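Local coordinates for protein 3',5'-cyclic-nucleotide phosphodiesterase 1 (Saccharomyces cerevisiae, PDB 4OJV) that belongs to the class-II cyclic-nucleotide phosphodiesterases and carries a two-zinc site in a fold of the metallo-hydrolase and oxidoreductase clan, at residues S318-V324 with D355-A361; V117-I121 with S150-T154; Y124-H128 with Y224-F230; F4-I8 with L90-L94; V138-P142 with V169-W175. All coordinates share one frame; numbering follows the deposited sequence.

Contact 1: S318-V324 with D355-A361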
# COMPACT_ATOMS: atom_id res chain seq x y z
N SER A 318 -0.45 9.12 36.06
CA SER A 318 -1.90 9.07 36.17
C SER A 318 -2.57 10.02 35.19
O SER A 318 -2.21 11.19 35.11
CB SER A 318 -2.36 9.38 37.60
OG SER A 318 -2.02 8.31 38.46
N GLY A 319 -3.52 9.50 34.43
CA GLY A 319 -4.26 10.29 33.45
C GLY A 319 -3.69 10.28 32.04
O GLY A 319 -4.35 10.71 31.10
N LEU A 320 -2.45 9.82 31.88
CA LEU A 320 -1.82 9.81 30.56
C LEU A 320 -2.43 8.74 29.65
O LEU A 320 -2.51 7.57 30.03
CB LEU A 320 -0.31 9.59 30.67
CG LEU A 320 0.48 9.56 29.35
CD1 LEU A 320 0.37 10.88 28.60
CD2 LEU A 320 1.92 9.19 29.61
N ASN A 321 -2.82 9.15 28.44
CA ASN A 321 -3.24 8.21 27.40
C ASN A 321 -2.07 7.80 26.52
O ASN A 321 -1.44 8.65 25.87
CB ASN A 321 -4.36 8.81 26.57
CG ASN A 321 -5.70 8.65 27.23
OD1 ASN A 321 -6.27 7.56 27.23
ND2 ASN A 321 -6.19 9.71 27.83
N VAL A 322 -1.76 6.51 26.55
CA VAL A 322 -0.78 5.92 25.65
C VAL A 322 -1.53 5.12 24.60
O VAL A 322 -2.26 4.18 24.93
CB VAL A 322 0.23 5.04 26.42
CG1 VAL A 322 1.18 4.33 25.47
CG2 VAL A 322 0.99 5.89 27.44
N ILE A 323 -1.35 5.53 23.35
CA ILE A 323 -2.03 4.91 22.21
C ILE A 323 -0.96 4.15 21.44
O ILE A 323 -0.05 4.74 20.88
CB ILE A 323 -2.69 5.98 21.31
CG1 ILE A 323 -3.58 6.94 22.12
CG2 ILE A 323 -3.43 5.34 20.15
CD1 ILE A 323 -4.72 6.28 22.86
N VAL A 324 -1.06 2.82 21.46
CA VAL A 324 -0.03 1.93 20.92
C VAL A 324 -0.27 1.71 19.44
O VAL A 324 -1.36 1.33 19.03
CB VAL A 324 -0.06 0.59 21.67
CG1 VAL A 324 0.96 -0.39 21.11
CG2 VAL A 324 0.20 0.81 23.16
N ASP A 355 -2.28 5.70 37.21
CA ASP A 355 -3.49 5.55 36.41
C ASP A 355 -3.20 5.84 34.93
O ASP A 355 -3.78 6.73 34.32
CB ASP A 355 -4.59 6.48 36.95
CG ASP A 355 -5.94 6.25 36.28
OD1 ASP A 355 -6.16 5.17 35.69
OD2 ASP A 355 -6.78 7.17 36.35
N LEU A 356 -2.27 5.06 34.38
CA LEU A 356 -1.88 5.11 32.98
C LEU A 356 -2.95 4.41 32.16
O LEU A 356 -3.39 3.31 32.51
CB LEU A 356 -0.53 4.42 32.84
CG LEU A 356 0.18 4.41 31.50
CD1 LEU A 356 0.52 5.83 31.06
CD2 LEU A 356 1.45 3.57 31.59
N ARG A 357 -3.38 5.04 31.06
CA ARG A 357 -4.47 4.51 30.25
C ARG A 357 -3.94 4.09 28.89
O ARG A 357 -3.54 4.94 28.08
CB ARG A 357 -5.58 5.55 30.11
CG ARG A 357 -6.20 5.89 31.45
CD ARG A 357 -6.76 7.29 31.49
NE ARG A 357 -7.18 7.60 32.85
CZ ARG A 357 -8.16 8.45 33.14
NH1 ARG A 357 -8.82 9.07 32.17
NH2 ARG A 357 -8.48 8.66 34.41
N ILE A 358 -3.89 2.78 28.66
CA ILE A 358 -3.26 2.21 27.48
C ILE A 358 -4.33 1.66 26.55
O ILE A 358 -5.20 0.90 26.97
CB ILE A 358 -2.22 1.13 27.84
CG1 ILE A 358 -1.26 1.63 28.94
CG2 ILE A 358 -1.46 0.69 26.59
CD1 ILE A 358 -0.25 0.60 29.39
N SER A 359 -4.25 2.06 25.28
CA SER A 359 -5.16 1.60 24.25
C SER A 359 -4.35 1.26 23.01
O SER A 359 -3.28 1.84 22.78
CB SER A 359 -6.17 2.70 23.88
OG SER A 359 -6.95 3.09 24.99
N ILE A 360 -4.86 0.36 22.19
CA ILE A 360 -4.27 0.10 20.87
C ILE A 360 -4.96 1.02 19.87
O ILE A 360 -6.18 1.14 19.89
CB ILE A 360 -4.46 -1.38 20.44
CG1 ILE A 360 -3.94 -2.36 21.51
CG2 ILE A 360 -3.83 -1.64 19.08
CD1 ILE A 360 -2.46 -2.30 21.80
N ALA A 361 -4.17 1.64 18.99
CA ALA A 361 -4.71 2.43 17.88
C ALA A 361 -5.46 1.55 16.90
O ALA A 361 -4.93 0.53 16.45
CB ALA A 361 -3.59 3.15 17.14
O HOH W 1 -5.64 5.13 26.14
O HOH W 2 -8.58 9.06 29.26
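A beta-alpha-beta crossover brings Val-322 beside Ile-358 and Val-324 beside Ile-360, on two parallel strands, 321-325 and 357-360, linked through helix 336-350. The ladder alternates in the parallel manner: Arg-357 N reaches Leu-320 O at 2.9 Å, its carbonyl accepts from Val-322 N, and Ser-359 repeats the pattern between Val-322 O and Val-324 N. Ala-361 N closes the run on Val-324 O at 2.8 Å.

Before the strands begin, the turns are pinned together. Ser-318 OG takes the amide of Asp-355 (OG to N, 2.9 Å) in a nearly straight bond and also pairs with Lys-315 O, while Gly-319 N meets Asp-355 O from well above its carbonyl plane. The positive phi of Gly-319, 92°, is a conformation suited to a residue without a side chain, and its CA lies over one face of the Arg-357 guanidinium, 4.0 Å from NE. That guanidinium is held by a salt bridge within its own segment, Arg-357 NH2 to Asp-355 OD2 at 3.0 Å, with OD2 in the guanidinium plane and met on its syn side. Beyond it, one water joins Arg-357 NH1 to Asn-321 ND2, and a second links Asn-321 OD1 to Ser-359 OG, which accepts from Asp-81 N as well.

On the apolar face, Leu-356 CD1 reaches across to Val-322 CG2 at 3.7 Å, and Val-324 CG2 meets Ile-358 CG2 at 3.8 Å. Helix 336-350 covers this face, with Leu-344 against both Val-324 and Ile-358; strand 273-279 continues the sheet beyond 321-325, and the residues around Asp-81 and Leu-84 border the face of Arg-357 and Ser-359.

Contact 2: V117-I121 with S150-T154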
# COMPACT_ATOMS: atom_id res chain seq x y z
N VAL A 117 -12.35 15.37 0.49
CA VAL A 117 -11.73 15.32 1.82
C VAL A 117 -10.22 15.33 1.68
O VAL A 117 -9.52 16.04 2.40
CB VAL A 117 -12.18 14.08 2.63
CG1 VAL A 117 -11.39 13.95 3.93
CG2 VAL A 117 -13.67 14.14 2.93
N PHE A 118 -9.72 14.53 0.74
CA PHE A 118 -8.29 14.38 0.60
C PHE A 118 -7.56 15.64 0.14
O PHE A 118 -6.40 15.89 0.52
CB PHE A 118 -7.98 13.18 -0.29
CG PHE A 118 -6.55 12.82 -0.28
CD1 PHE A 118 -5.94 12.33 0.88
CD2 PHE A 118 -5.78 13.01 -1.41
CE1 PHE A 118 -4.59 12.01 0.89
CE2 PHE A 118 -4.42 12.68 -1.41
CZ PHE A 118 -3.83 12.19 -0.26
N GLN A 119 -8.25 16.48 -0.64
CA GLN A 119 -7.64 17.75 -1.04
C GLN A 119 -7.29 18.64 0.17
O GLN A 119 -6.39 19.46 0.09
CB GLN A 119 -8.51 18.49 -2.08
CG GLN A 119 -9.67 19.31 -1.55
CD GLN A 119 -10.19 20.31 -2.58
OE1 GLN A 119 -9.52 20.61 -3.58
NE2 GLN A 119 -11.39 20.83 -2.34
N GLY A 120 -7.99 18.43 1.28
CA GLY A 120 -7.74 19.17 2.50
C GLY A 120 -6.47 18.78 3.25
O GLY A 120 -6.02 19.53 4.11
N ILE A 121 -5.89 17.63 2.93
CA ILE A 121 -4.60 17.30 3.56
C ILE A 121 -3.50 18.24 3.02
O ILE A 121 -3.03 18.07 1.89
CB ILE A 121 -4.27 15.81 3.40
CG1 ILE A 121 -5.23 14.95 4.20
CG2 ILE A 121 -2.87 15.52 3.90
CD1 ILE A 121 -6.59 14.71 3.61
N SER A 150 -5.70 24.87 -7.53
CA SER A 150 -5.26 23.68 -6.80
C SER A 150 -4.77 23.94 -5.38
O SER A 150 -3.97 24.84 -5.14
CB SER A 150 -4.16 22.98 -7.60
OG SER A 150 -3.04 23.83 -7.76
N LYS A 151 -5.27 23.12 -4.45
CA LYS A 151 -4.72 23.06 -3.11
C LYS A 151 -3.38 22.31 -3.17
O LYS A 151 -3.30 21.20 -3.70
CB LYS A 151 -5.68 22.34 -2.16
CG LYS A 151 -6.99 23.07 -1.90
CD LYS A 151 -7.76 22.39 -0.78
CE LYS A 151 -9.11 23.04 -0.52
NZ LYS A 151 -9.92 22.21 0.41
N LYS A 152 -2.33 22.94 -2.64
CA LYS A 152 -0.97 22.40 -2.73
C LYS A 152 -0.60 21.64 -1.46
O LYS A 152 -1.09 21.96 -0.38
CB LYS A 152 0.04 23.52 -2.95
CG LYS A 152 -0.21 24.35 -4.21
CD LYS A 152 0.96 25.27 -4.51
CE LYS A 152 0.73 26.01 -5.82
NZ LYS A 152 1.93 26.78 -6.24
N LYS A 153 0.26 20.63 -1.61
CA LYS A 153 0.71 19.82 -0.48
C LYS A 153 2.20 19.98 -0.19
O LYS A 153 3.02 20.09 -1.10
CB LYS A 153 0.41 18.34 -0.70
CG LYS A 153 -1.06 17.97 -0.88
CD LYS A 153 -1.24 16.47 -0.72
CE LYS A 153 -2.45 15.91 -1.45
NZ LYS A 153 -3.71 16.14 -0.72
N THR A 154 2.53 19.97 1.09
CA THR A 154 3.91 20.06 1.55
C THR A 154 4.23 18.85 2.41
O THR A 154 3.44 18.45 3.29
CB THR A 154 4.15 21.36 2.35
OG1 THR A 154 3.81 22.48 1.54
CG2 THR A 154 5.61 21.48 2.76
O HOH W 3 -4.15 18.98 -1.19
O HOH W 4 -6.97 20.67 -5.09
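Lys-153 and Phe-118 supply the cation-pi element of this contact. The ammonium NZ sits over one face of the ring, 4.0 Å from its centroid and 25° off the normal, displaced toward the rim on the side of CE2. The lysine chain runs out extended and then bends at its last torsion (chi4 -79°), which brings NZ back over the ring.

The hydrogen bonds gather round the same nitrogen and the end of helix 110-119. Lys-153 NZ makes a weak bond to Ile-121 O at 3.3 Å and donates to a water at 2.9 Å; the oxygen of that water lies 2.6 Å from Gln-119 O, a likely acceptor. A second water ties Gln-119 OE1 to Lys-151 N.

Van der Waals contact belongs to Lys-151, whose extended chain passes at about a right angle to the Gln-119 side chain. Its CE lies 3.6 Å from Gln-119 CD, and its CD is 3.3 Å from Gln-119 O. The two nitrogens at the ends, Gln-119 NE2 and Lys-151 NZ, are both donors and form no bond with each other.

Lys-153 thus brings its charge to carbonyl oxygens at the carboxyl end of a helix, which would be expected to favour it; the aromatic face would probably add to that stabilisation. Lys-151 lends mainly its aliphatic chain, with its charge near the same helix end.

Contact 3: Y124-H128 with Y224-F230. With ZN (zinc ion), chain D.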
# COMPACT_ATOMS: atom_id res chain seq x y z
N TYR A 124 2.07 16.99 5.35
CA TYR A 124 2.47 15.73 5.95
C TYR A 124 3.72 15.96 6.80
O TYR A 124 4.63 16.67 6.35
CB TYR A 124 2.85 14.71 4.89
CG TYR A 124 1.76 14.19 3.99
CD1 TYR A 124 1.29 14.95 2.91
CD2 TYR A 124 1.23 12.92 4.18
CE1 TYR A 124 0.31 14.45 2.07
CE2 TYR A 124 0.24 12.42 3.34
CZ TYR A 124 -0.21 13.19 2.29
OH TYR A 124 -1.16 12.70 1.42
N TYR A 125 3.76 15.35 7.98
CA TYR A 125 4.96 15.32 8.81
C TYR A 125 5.43 13.88 8.84
O TYR A 125 4.80 13.03 9.47
CB TYR A 125 4.65 15.88 10.20
CG TYR A 125 4.32 17.35 10.14
CD1 TYR A 125 3.01 17.78 9.92
CD2 TYR A 125 5.32 18.32 10.23
CE1 TYR A 125 2.71 19.13 9.82
CE2 TYR A 125 5.03 19.66 10.12
CZ TYR A 125 3.73 20.06 9.92
OH TYR A 125 3.42 21.40 9.82
N ILE A 126 6.51 13.60 8.12
CA ILE A 126 6.97 12.23 7.92
C ILE A 126 8.06 11.92 8.94
O ILE A 126 8.96 12.74 9.15
CB ILE A 126 7.47 12.02 6.47
CG1 ILE A 126 6.37 12.39 5.45
CG2 ILE A 126 7.97 10.59 6.26
CD1 ILE A 126 5.09 11.58 5.56
N THR A 127 7.95 10.75 9.57
CA THR A 127 8.90 10.39 10.63
C THR A 127 10.18 9.77 10.10
O THR A 127 11.27 10.00 10.62
CB THR A 127 8.25 9.45 11.66
OG1 THR A 127 7.93 8.19 11.03
CG2 THR A 127 7.01 10.09 12.30
N HIS A 128 10.04 8.95 9.07
CA HIS A 128 11.18 8.32 8.40
C HIS A 128 10.70 7.78 7.08
O HIS A 128 9.50 7.60 6.89
CB HIS A 128 11.87 7.26 9.27
CG HIS A 128 11.05 6.01 9.53
ND1 HIS A 128 9.87 6.00 10.20
CD2 HIS A 128 11.34 4.68 9.23
CE1 HIS A 128 9.43 4.72 10.32
NE2 HIS A 128 10.34 3.91 9.73
N TYR A 224 17.56 6.58 11.33
CA TYR A 224 16.88 7.51 12.22
C TYR A 224 15.39 7.58 11.99
O TYR A 224 14.87 7.24 10.92
CB TYR A 224 17.49 8.91 12.09
CG TYR A 224 18.92 8.97 12.54
CD1 TYR A 224 19.26 8.73 13.87
CD2 TYR A 224 19.95 9.28 11.64
CE1 TYR A 224 20.58 8.79 14.29
CE2 TYR A 224 21.27 9.34 12.05
CZ TYR A 224 21.58 9.09 13.37
OH TYR A 224 22.89 9.15 13.78
N SER A 225 14.70 8.04 13.02
CA SER A 225 13.28 8.30 12.95
C SER A 225 13.00 9.62 13.68
O SER A 225 13.94 10.34 14.05
CB SER A 225 12.52 7.11 13.54
OG SER A 225 11.12 7.24 13.43
N THR A 226 11.72 9.95 13.86
CA THR A 226 11.34 11.25 14.41
C THR A 226 10.16 11.08 15.34
O THR A 226 9.26 10.28 15.07
CB THR A 226 10.90 12.21 13.27
OG1 THR A 226 11.81 12.12 12.17
CG2 THR A 226 10.82 13.67 13.74
N PHE A 227 10.17 11.84 16.43
CA PHE A 227 9.00 12.07 17.27
C PHE A 227 8.54 13.51 17.02
O PHE A 227 9.37 14.43 16.97
CB PHE A 227 9.38 11.97 18.75
CG PHE A 227 9.53 10.56 19.29
CD1 PHE A 227 9.55 9.42 18.49
CD2 PHE A 227 9.69 10.40 20.67
CE1 PHE A 227 9.70 8.16 19.06
CE2 PHE A 227 9.85 9.15 21.23
CZ PHE A 227 9.85 8.02 20.43
N TYR A 228 7.24 13.69 16.86
CA TYR A 228 6.67 15.03 16.70
C TYR A 228 5.81 15.41 17.88
O TYR A 228 4.89 14.68 18.25
CB TYR A 228 5.80 15.07 15.45
CG TYR A 228 6.55 15.06 14.14
CD1 TYR A 228 7.17 16.22 13.67
CD2 TYR A 228 6.63 13.91 13.36
CE1 TYR A 228 7.85 16.22 12.46
CE2 TYR A 228 7.31 13.90 12.15
CZ TYR A 228 7.91 15.07 11.71
OH TYR A 228 8.60 15.11 10.51
N ILE A 229 6.10 16.58 18.46
CA ILE A 229 5.19 17.20 19.42
C ILE A 229 4.32 18.22 18.68
O ILE A 229 4.86 19.08 17.97
CB ILE A 229 5.93 17.93 20.57
CG1 ILE A 229 6.93 16.99 21.24
CG2 ILE A 229 4.92 18.51 21.57
CD1 ILE A 229 7.80 17.64 22.30
N PHE A 230 3.01 18.12 18.84
CA PHE A 230 2.08 19.15 18.37
C PHE A 230 1.49 19.84 19.59
O PHE A 230 0.92 19.18 20.44
CB PHE A 230 0.99 18.57 17.47
CG PHE A 230 1.51 18.00 16.19
CD1 PHE A 230 1.92 16.66 16.12
CD2 PHE A 230 1.66 18.80 15.06
CE1 PHE A 230 2.43 16.15 14.94
CE2 PHE A 230 2.17 18.29 13.88
CZ PHE A 230 2.56 16.96 13.82
ZN ZN D . 10.55 1.75 9.91
O HOH W 5 11.65 13.24 9.66
O HOH W 6 8.94 1.23 9.02
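Tyr-228 OH and Thr-226 OG1, on strand 222-232, hand their protons to consecutive carbonyls of the segment that leads from strand 121-125 into the zinc site. The tyrosine hydroxyl donates to Ile-126 O at 2.8 Å, arriving 52° out of the carbonyl plane. Thr-226 OG1 donates to Thr-127 O at 2.7 Å, closer to that plane. A water donates to both Ile-126 O and Thr-226 OG1, giving the first a second donor and making the second an acceptor too; Thr-127 O likewise has a further donor in His-160 NE2. The amide of Thr-127 is taken up by Asp-39 OD1.

Next to these bonds lies an aromatic cluster. The CB of Tyr-125 rests over one face of the Tyr-228 ring, 3.8 Å from its centroid, and Thr-226 CG2 covers the opposite face. The Tyr-125 ring turns its edge to Tyr-228 and offers its own face to the edge of Phe-230, two T-shaped pairs with centroids 5.7 and 5.5 Å apart.

At the far end, His-128 uses both ring nitrogens. ND1 donates in the ring plane to Thr-127 OG1 at 3.0 Å, and NE2 binds zinc at 2.2 Å; His-130, His-213 and Asp-244 also bind this ion, along with a water. Thr-127 OG1 sits between its backbone N and carbonyl carbon (chi1 65°), where it can receive that proton.

Thr-127 therefore acts as a second-shell residue: its hydroxyl, together with the zinc bond, would limit rotation of the imidazole, while its carbonyl, gripped by Thr-226 of the facing sheet and His-160 of helix 159-169, ties the metal-binding loop to both.

Contact 4: F4-I8 with L90-L94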
# COMPACT_ATOMS: atom_id res chain seq x y z
N PHE A 4 -7.78 17.99 20.48
CA PHE A 4 -7.34 17.34 19.24
C PHE A 4 -8.29 16.26 18.78
O PHE A 4 -8.81 15.49 19.59
CB PHE A 4 -5.97 16.69 19.46
CG PHE A 4 -4.87 17.66 19.82
CD1 PHE A 4 -4.22 18.38 18.83
CD2 PHE A 4 -4.48 17.82 21.14
CE1 PHE A 4 -3.20 19.27 19.16
CE2 PHE A 4 -3.46 18.70 21.48
CZ PHE A 4 -2.82 19.42 20.49
N GLU A 5 -8.49 16.17 17.47
CA GLU A 5 -9.11 15.01 16.85
C GLU A 5 -8.06 14.28 16.03
O GLU A 5 -7.40 14.88 15.17
CB GLU A 5 -10.29 15.40 15.96
CG GLU A 5 -11.46 15.98 16.74
CD GLU A 5 -12.61 16.47 15.87
OE1 GLU A 5 -13.57 17.03 16.45
OE2 GLU A 5 -12.56 16.32 14.63
N ILE A 6 -7.90 12.98 16.30
CA ILE A 6 -6.90 12.17 15.61
C ILE A 6 -7.62 11.05 14.88
O ILE A 6 -8.22 10.18 15.51
CB ILE A 6 -5.87 11.56 16.59
CG1 ILE A 6 -5.19 12.63 17.45
CG2 ILE A 6 -4.85 10.74 15.80
CD1 ILE A 6 -4.17 12.07 18.42
N THR A 7 -7.56 11.06 13.55
CA THR A 7 -8.14 10.00 12.75
C THR A 7 -7.05 8.96 12.48
O THR A 7 -6.02 9.29 11.88
CB THR A 7 -8.70 10.51 11.41
OG1 THR A 7 -9.50 11.68 11.61
CG2 THR A 7 -9.54 9.43 10.75
N ILE A 8 -7.28 7.73 12.91
CA ILE A 8 -6.33 6.65 12.67
C ILE A 8 -6.60 6.05 11.30
O ILE A 8 -7.54 5.28 11.14
CB ILE A 8 -6.41 5.56 13.76
CG1 ILE A 8 -6.38 6.19 15.16
CG2 ILE A 8 -5.30 4.54 13.56
CD1 ILE A 8 -5.08 6.85 15.55
N LEU A 90 -15.19 9.09 10.55
CA LEU A 90 -14.72 10.47 10.59
C LEU A 90 -15.59 11.27 11.53
O LEU A 90 -16.78 10.96 11.72
CB LEU A 90 -14.74 11.07 9.18
CG LEU A 90 -13.87 10.35 8.15
CD1 LEU A 90 -14.23 10.75 6.73
CD2 LEU A 90 -12.38 10.57 8.41
N SER A 91 -15.03 12.31 12.12
CA SER A 91 -15.75 13.11 13.10
C SER A 91 -16.84 13.92 12.42
O SER A 91 -16.75 14.23 11.22
CB SER A 91 -14.82 14.05 13.86
OG SER A 91 -14.43 15.14 13.04
N LYS A 92 -17.85 14.28 13.20
CA LYS A 92 -18.92 15.12 12.69
C LYS A 92 -18.37 16.41 12.09
O LYS A 92 -18.83 16.85 11.04
CB LYS A 92 -19.96 15.43 13.78
CG LYS A 92 -20.56 14.22 14.49
CD LYS A 92 -21.01 13.14 13.52
CE LYS A 92 -21.08 11.78 14.20
NZ LYS A 92 -21.10 10.66 13.22
N SER A 93 -17.39 17.01 12.74
CA SER A 93 -16.90 18.30 12.27
C SER A 93 -16.07 18.17 10.99
O SER A 93 -16.16 19.04 10.12
CB SER A 93 -16.16 19.07 13.36
OG SER A 93 -14.99 18.40 13.75
N LEU A 94 -15.28 17.09 10.87
CA LEU A 94 -14.56 16.80 9.62
C LEU A 94 -15.57 16.61 8.48
O LEU A 94 -15.39 17.16 7.39
CB LEU A 94 -13.64 15.56 9.77
CG LEU A 94 -12.58 15.24 8.69
CD1 LEU A 94 -11.49 14.34 9.24
CD2 LEU A 94 -13.19 14.60 7.45
O HOH W 7 -16.23 16.63 15.58
O HOH W 8 -12.16 12.07 11.92
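Glu-5 extends its side chain straight out from strand 4-8 toward Ser-91, the N-cap of helix 92-96. Ser-91 OG donates to Glu-5 OE2 at 2.7 Å, approaching from above the carboxylate, 40° out of its plane. The serine hydroxyl lies between its own backbone N and carbonyl carbon (chi1 74°), from where it can face the glutamate and still accept from Leu-94 N at 3.0 Å. One oxygen thus performs the capping bond and the cross-link together. Glu-5 OE2 has a second, charged partner in Lys-26, which also donates to Ser-93 OG, while OE1 takes the amide of Arg-29. A water that donates to Glu-5 OE1 accepts from Ser-93 N, extending the carboxylate's reach to the first turn of the helix.

Two residues along the strand, Thr-7 points to the same side. Its methyl CG2 meets Leu-90 CD2 at 3.9 Å, whereas OG1 passes Leu-94 CD1 at 4.1 Å, with the two side chains roughly perpendicular. A second water, which accepts from Ser-91 N, links it to Thr-7 OG1.

Strand 4-8 runs between antiparallel neighbours 22-27 and 365-368, and Phe-368 of the latter touches both Glu-5 and Ser-91. Helix 44-53 adds Met-50, which touches both Thr-7 and Leu-90.

Contact 5: V138-P142 with V169-W175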
# COMPACT_ATOMS: atom_id res chain seq x y z
N VAL A 138 2.77 8.67 -1.52
CA VAL A 138 3.28 8.60 -2.87
C VAL A 138 2.19 8.24 -3.88
O VAL A 138 1.97 8.96 -4.85
CB VAL A 138 4.46 7.61 -2.94
CG1 VAL A 138 4.88 7.38 -4.39
CG2 VAL A 138 5.64 8.13 -2.12
N VAL A 139 1.51 7.13 -3.66
CA VAL A 139 0.54 6.69 -4.67
C VAL A 139 -0.62 7.69 -4.80
O VAL A 139 -1.14 7.90 -5.89
CB VAL A 139 0.09 5.24 -4.42
CG1 VAL A 139 -0.96 4.83 -5.45
CG2 VAL A 139 1.29 4.30 -4.48
N ASN A 140 -1.00 8.33 -3.68
CA ASN A 140 -2.10 9.31 -3.71
C ASN A 140 -1.70 10.62 -4.40
O ASN A 140 -2.57 11.38 -4.81
CB ASN A 140 -2.57 9.71 -2.30
CG ASN A 140 -3.18 8.58 -1.46
OD1 ASN A 140 -3.37 8.79 -0.26
ND2 ASN A 140 -3.53 7.45 -2.05
N SER A 141 -0.40 10.91 -4.49
CA SER A 141 0.05 12.24 -4.88
C SER A 141 -0.45 12.79 -6.23
O SER A 141 -0.66 14.00 -6.34
CB SER A 141 1.58 12.38 -4.73
OG SER A 141 2.27 11.51 -5.62
N PRO A 142 -0.67 11.94 -7.25
CA PRO A 142 -1.16 12.52 -8.51
C PRO A 142 -2.55 13.15 -8.41
O PRO A 142 -2.93 13.93 -9.28
CB PRO A 142 -1.15 11.32 -9.48
CG PRO A 142 -0.11 10.41 -8.91
CD PRO A 142 -0.28 10.53 -7.42
N VAL A 169 12.86 8.51 -3.96
CA VAL A 169 11.42 8.36 -4.23
C VAL A 169 10.98 9.23 -5.40
O VAL A 169 10.59 8.70 -6.44
CB VAL A 169 10.57 8.62 -2.97
CG1 VAL A 169 9.09 8.49 -3.29
CG2 VAL A 169 10.94 7.66 -1.86
N PHE A 170 11.05 10.54 -5.22
CA PHE A 170 10.60 11.47 -6.25
C PHE A 170 11.74 11.72 -7.22
O PHE A 170 12.33 12.81 -7.26
CB PHE A 170 10.07 12.76 -5.62
CG PHE A 170 8.89 12.53 -4.74
CD1 PHE A 170 7.64 12.24 -5.28
CD2 PHE A 170 9.01 12.59 -3.36
CE1 PHE A 170 6.54 12.00 -4.47
CE2 PHE A 170 7.92 12.36 -2.53
CZ PHE A 170 6.69 12.07 -3.09
N ASN A 171 12.07 10.68 -7.98
CA ASN A 171 13.31 10.65 -8.75
C ASN A 171 13.13 10.13 -10.17
O ASN A 171 14.11 9.77 -10.83
CB ASN A 171 14.39 9.84 -8.01
CG ASN A 171 14.02 8.36 -7.87
OD1 ASN A 171 13.01 7.91 -8.41
ND2 ASN A 171 14.85 7.60 -7.18
N ASP A 172 11.88 10.07 -10.64
CA ASP A 172 11.54 9.61 -11.99
C ASP A 172 11.82 8.12 -12.25
O ASP A 172 11.68 7.65 -13.37
CB ASP A 172 12.18 10.51 -13.05
CG ASP A 172 11.56 11.89 -13.07
OD1 ASP A 172 10.32 11.97 -12.97
OD2 ASP A 172 12.29 12.89 -13.22
N LEU A 173 12.12 7.39 -11.18
CA LEU A 173 12.38 5.96 -11.26
C LEU A 173 11.39 5.19 -10.36
O LEU A 173 10.62 4.36 -10.83
CB LEU A 173 13.84 5.66 -10.88
CG LEU A 173 14.91 6.36 -11.73
CD1 LEU A 173 16.27 6.32 -11.05
CD2 LEU A 173 14.99 5.76 -13.14
N ILE A 174 11.40 5.51 -9.07
CA ILE A 174 10.44 4.96 -8.11
C ILE A 174 9.09 5.67 -8.24
O ILE A 174 8.02 5.07 -8.05
CB ILE A 174 11.02 5.05 -6.68
CG1 ILE A 174 12.23 4.11 -6.53
CG2 ILE A 174 9.94 4.77 -5.62
CD1 ILE A 174 11.93 2.65 -6.76
N TRP A 175 9.13 6.96 -8.57
CA TRP A 175 7.92 7.74 -8.78
C TRP A 175 8.25 8.93 -9.64
O TRP A 175 9.37 9.45 -9.53
CB TRP A 175 7.36 8.23 -7.44
CG TRP A 175 5.89 8.55 -7.52
CD1 TRP A 175 5.28 9.79 -7.37
CD2 TRP A 175 4.82 7.60 -7.74
NE1 TRP A 175 3.91 9.67 -7.51
CE2 TRP A 175 3.58 8.36 -7.73
CE3 TRP A 175 4.77 6.23 -7.96
CZ2 TRP A 175 2.34 7.75 -7.90
CZ3 TRP A 175 3.53 5.63 -8.15
CH2 TRP A 175 2.34 6.37 -8.11
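Trp-175 lays one face of its indole on Val-138, whose CG1 stands 3.5 Å from the centroid of the five-membered ring, 17° off the normal, in a CH-pi contact. Pro-142 lies at the indole edge, its CG 3.8 Å from Trp-175 CZ2. The second flat group, Phe-170, carries Val-169 CG1 over the centre of one face and has Ser-141 OG near its edge. The other methyl of Val-138, CG2, lies 3.7 Å from Val-169 CG1 and a little farther from Phe-170 CZ. With CG1 anti to the backbone N (chi1 172°) and CG2 anti to the carbonyl carbon, the two branches diverge, one to the tryptophan and the other to Val-169 and Phe-170.

The polar link is modest: Trp-175 NE1 makes a weak, bent bond to Ser-141 OG at 3.1 Å. That hydroxyl donates its own proton to Val-138 O at 2.7 Å, a carbonyl that also accepts from Ser-141 N.

Across the contact, the end of helix 135-140 meets the loop that follows helix 159-169, where Asn-171 OD1 forms an Asx turn. Both sides reach the second subunit: Asn-140 bonds to Pro-15 and Glu-17 of that subunit, and Asp-172 to its Val-217 and Lys-218 backbone amides, while Val-169 packs on Ile-174 of the same neighbour.

Overall arrangement
From the N terminus, contact 4 closes first, bringing residues 90-94 and the start of helix 92-96 back to strand 4-8. Contacts 2 and 3 then open in quick succession and cross: 150-154 returns to 117-121 before 224-230 meets 124-128. Contact 5 crosses contact 2 as well and lies wholly within the long loop closed by contact 3, tying helix 135-140 to the loop at the subunit interface. Contact 3 joins the two mixed sheets beside the zinc. Contact 1 comes last, completing the edge of the second sheet, where Ala-361 packs on Ile-8 and so returns the chain to its first strand.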